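PDB 4GUZ: probable arylamine n-acetyl transferase from Mycobacterium abscessus, which probably transfers an acetyl group from acetyl-coenzyme A to arylamine substrates, as do other arylamine N-acetyltransferases. Local coordinates for residues Q39-L44 with S137-P141. Numbering follows the deposited sequence.
Sequences QRGHVL and SPLAP
Gln39 reaches from helix 32-45 to the carbonyl of Pro138 in segment 137-141, an example of a helix side chain bonding to the backbone of an irregular loop. With CG anti to the backbone N (chi1 -179°) and the chain extended beyond it, the carboxamide lies nearly parallel over the Ala140-Pro141 peptide group, with Gln39 CD 3.6 Å from Ala140 C. Gln39 NE2 lies 3.1 Å from Pro138 O in a fairly straight bond (159° at the hydrogen); the oxygen is nearly in the glutamine amide plane, whereas the donor stands above the carbonyl plane, not on a lone pair. A water accepts from Gln39 NE2 at 3.0 Å and donates to Ala140 O, so NE2 gives two hydrogen bonds, and the water links it to a second loop carbonyl. Gln39 OE1 sits over the face of the Pro141 ring, 3.4 Å from both Pro141 N and Pro141 CA; as that nitrogen carries no hydrogen, this is contact without a hydrogen bond.

One turn along the helix the contact becomes apolar. Val43 splits its branches: CG2 sits 3.4 Å from Pro138 O, while CG1 meets Leu139 CD2 at 3.6 Å and also touches Ser137 CB. The Leu139 side chain crosses those of Val43 and Leu44 at about a right angle, its CD2 methyl meeting both. At Arg40 the loop comes in by its backbone, Leu139 O making a bent CA-H...O contact of 3.3 Å with Arg40 CA (120° at the hydrogen); the guanidinium group turns to Glu153 in a salt bridge. Leu139 N bonds to Asp152.

Pro138 also packs on Asp131, which together with Cys79 and His116 is consistent with the Cys-His-Asp triad of arylamine N-acetyltransferases. The contact thus joins the N-terminal helical region to the loop following Asp131, the probable triad aspartate, in this cysteine-protease-like fold.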
ATOM      1  N   GLN A  39       5.267   2.520  10.696  1.00 18.10           N
ATOM      2  CA  GLN A  39       4.514   2.922   9.521  1.00 16.66           C
ATOM      3  C   GLN A  39       5.275   3.976   8.687  1.00 18.71           C
ATOM      4  O   GLN A  39       5.363   3.822   7.471  1.00 16.52           O
ATOM      5  CB  GLN A  39       3.127   3.438   9.907  1.00 17.48           C
ATOM      6  CG  GLN A  39       2.326   3.839   8.665  1.00 17.59           C
ATOM      7  CD  GLN A  39       0.831   3.781   8.808  1.00 21.75           C
ATOM      8  OE1 GLN A  39       0.282   3.180   9.728  1.00 15.96           O
ATOM      9  NE2 GLN A  39       0.145   4.228   7.770  1.00 17.43           N
ATOM     10  N   ARG A  40       5.822   5.031   9.320  1.00 17.74           N
ATOM     11  CA  ARG A  40       6.543   6.060   8.574  1.00 17.94           C
ATOM     12  C   ARG A  40       7.703   5.457   7.773  1.00 22.47           C
ATOM     13  O   ARG A  40       7.824   5.738   6.587  1.00 21.79           O
ATOM     14  CB  ARG A  40       7.041   7.188   9.499  1.00 17.48           C
ATOM     15  CG  ARG A  40       7.461   8.432   8.721  1.00 20.86           C
ATOM     16  CD  ARG A  40       7.906   9.557   9.626  1.00 22.15           C
ATOM     17  NE  ARG A  40       8.600  10.630   8.900  1.00 26.46           N
ATOM     18  CZ  ARG A  40       8.068  11.809   8.595  1.00 29.95           C
ATOM     19  NH1 ARG A  40       6.808  12.080   8.916  1.00 21.06           N
ATOM     20  NH2 ARG A  40       8.794  12.730   7.975  1.00 18.00           N
ATOM     21  N   GLY A  41       8.514   4.620   8.416  1.00 19.13           N
ATOM     22  CA  GLY A  41       9.653   3.971   7.771  1.00 18.84           C
ATOM     23  C   GLY A  41       9.239   3.030   6.651  1.00 20.34           C
ATOM     24  O   GLY A  41       9.886   3.000   5.602  1.00 20.34           O
ATOM     25  N   HIS A  42       8.173   2.252   6.870  1.00 15.48           N
ATOM     26  CA  HIS A  42       7.674   1.278   5.880  1.00 15.93           C
ATOM     27  C   HIS A  42       7.199   2.016   4.626  1.00 17.97           C
ATOM     28  O   HIS A  42       7.655   1.707   3.512  1.00 16.90           O
ATOM     29  CB  HIS A  42       6.545   0.379   6.465  1.00 15.68           C
ATOM     30  CG  HIS A  42       5.935  -0.568   5.468  1.00 17.64           C
ATOM     31  ND1 HIS A  42       6.176  -1.924   5.523  1.00 18.80           N
ATOM     32  CD2 HIS A  42       5.156  -0.304   4.386  1.00 18.20           C
ATOM     33  CE1 HIS A  42       5.553  -2.441   4.475  1.00 18.29           C
ATOM     34  NE2 HIS A  42       4.926  -1.501   3.763  1.00 18.55           N
ATOM     35  N   VAL A  43       6.319   3.006   4.820  1.00 14.10           N
ATOM     36  CA  VAL A  43       5.718   3.773   3.723  1.00 14.04           C
ATOM     37  C   VAL A  43       6.818   4.498   2.917  1.00 18.24           C
ATOM     38  O   VAL A  43       6.807   4.425   1.697  1.00 17.52           O
ATOM     39  CB  VAL A  43       4.610   4.730   4.233  1.00 16.33           C
ATOM     40  CG1 VAL A  43       4.103   5.631   3.118  1.00 17.29           C
ATOM     41  CG2 VAL A  43       3.456   3.942   4.838  1.00 15.97           C
ATOM     42  N   LEU A  44       7.811   5.075   3.595  1.00 17.27           N
ATOM     43  CA  LEU A  44       8.881   5.795   2.912  1.00 17.63           C
ATOM     44  C   LEU A  44       9.895   4.898   2.162  1.00 22.19           C
ATOM     45  O   LEU A  44      10.387   5.312   1.113  1.00 21.47           O
ATOM     46  CB  LEU A  44       9.648   6.678   3.910  1.00 17.78           C
ATOM     47  CG  LEU A  44       8.942   7.963   4.343  1.00 24.16           C
ATOM     48  CD1 LEU A  44       9.714   8.663   5.456  1.00 24.90           C
ATOM     49  CD2 LEU A  44       8.696   8.903   3.153  1.00 27.06           C
ATOM     50  N   SER A 137       0.257   6.246   0.421  1.00 15.97           N
ATOM     51  CA  SER A 137      -0.210   5.886   1.731  1.00 14.30           C
ATOM     52  C   SER A 137      -0.025   6.969   2.789  1.00 18.30           C
ATOM     53  O   SER A 137       0.958   7.714   2.761  1.00 15.68           O
ATOM     54  CB  SER A 137       0.558   4.649   2.206  1.00 18.54           C
ATOM     55  OG  SER A 137      -0.179   3.469   1.946  1.00 27.50           O
ATOM     56  N   PRO A 138      -0.919   6.991   3.803  1.00 16.39           N
ATOM     57  CA  PRO A 138      -0.682   7.847   4.957  1.00 16.46           C
ATOM     58  C   PRO A 138       0.651   7.467   5.583  1.00 19.23           C
ATOM     59  O   PRO A 138       1.033   6.283   5.572  1.00 15.36           O
ATOM     60  CB  PRO A 138      -1.853   7.499   5.883  1.00 17.76           C
ATOM     61  CG  PRO A 138      -2.924   7.032   4.966  1.00 21.07           C
ATOM     62  CD  PRO A 138      -2.153   6.200   3.996  1.00 17.23           C
ATOM     63  N   LEU A 139       1.405   8.477   6.051  1.00 17.67           N
ATOM     64  CA  LEU A 139       2.726   8.239   6.629  1.00 17.63           C
ATOM     65  C   LEU A 139       2.609   7.896   8.091  1.00 22.24           C
ATOM     66  O   LEU A 139       3.605   7.553   8.711  1.00 21.68           O
ATOM     67  CB  LEU A 139       3.648   9.450   6.438  1.00 17.55           C
ATOM     68  CG  LEU A 139       3.963   9.855   4.990  1.00 21.30           C
ATOM     69  CD1 LEU A 139       4.605  11.203   4.948  1.00 22.16           C
ATOM     70  CD2 LEU A 139       4.898   8.875   4.323  1.00 24.21           C
ATOM     71  N   ALA A 140       1.396   7.980   8.654  1.00 18.39           N
ATOM     72  CA  ALA A 140       1.224   7.684  10.074  1.00 18.21           C
ATOM     73  C   ALA A 140      -0.059   6.897  10.317  1.00 19.87           C
ATOM     74  O   ALA A 140      -1.013   7.066   9.540  1.00 18.51           O
ATOM     75  CB  ALA A 140       1.197   8.987  10.863  1.00 18.27           C
ATOM     76  N   PRO A 141      -0.135   6.067  11.394  1.00 15.86           N
ATOM     77  CA  PRO A 141      -1.415   5.416  11.720  1.00 15.07           C
ATOM     78  C   PRO A 141      -2.478   6.474  11.962  1.00 18.59           C
ATOM     79  O   PRO A 141      -2.153   7.588  12.373  1.00 20.49           O
ATOM     80  CB  PRO A 141      -1.112   4.631  13.006  1.00 17.22           C
ATOM     81  CG  PRO A 141       0.368   4.604  13.115  1.00 22.35           C
ATOM     82  CD  PRO A 141       0.889   5.796  12.438  1.00 18.01           C
TER
HETATM   83  O   HOH W   1      -2.733   4.855   8.307  1.00 15.43           O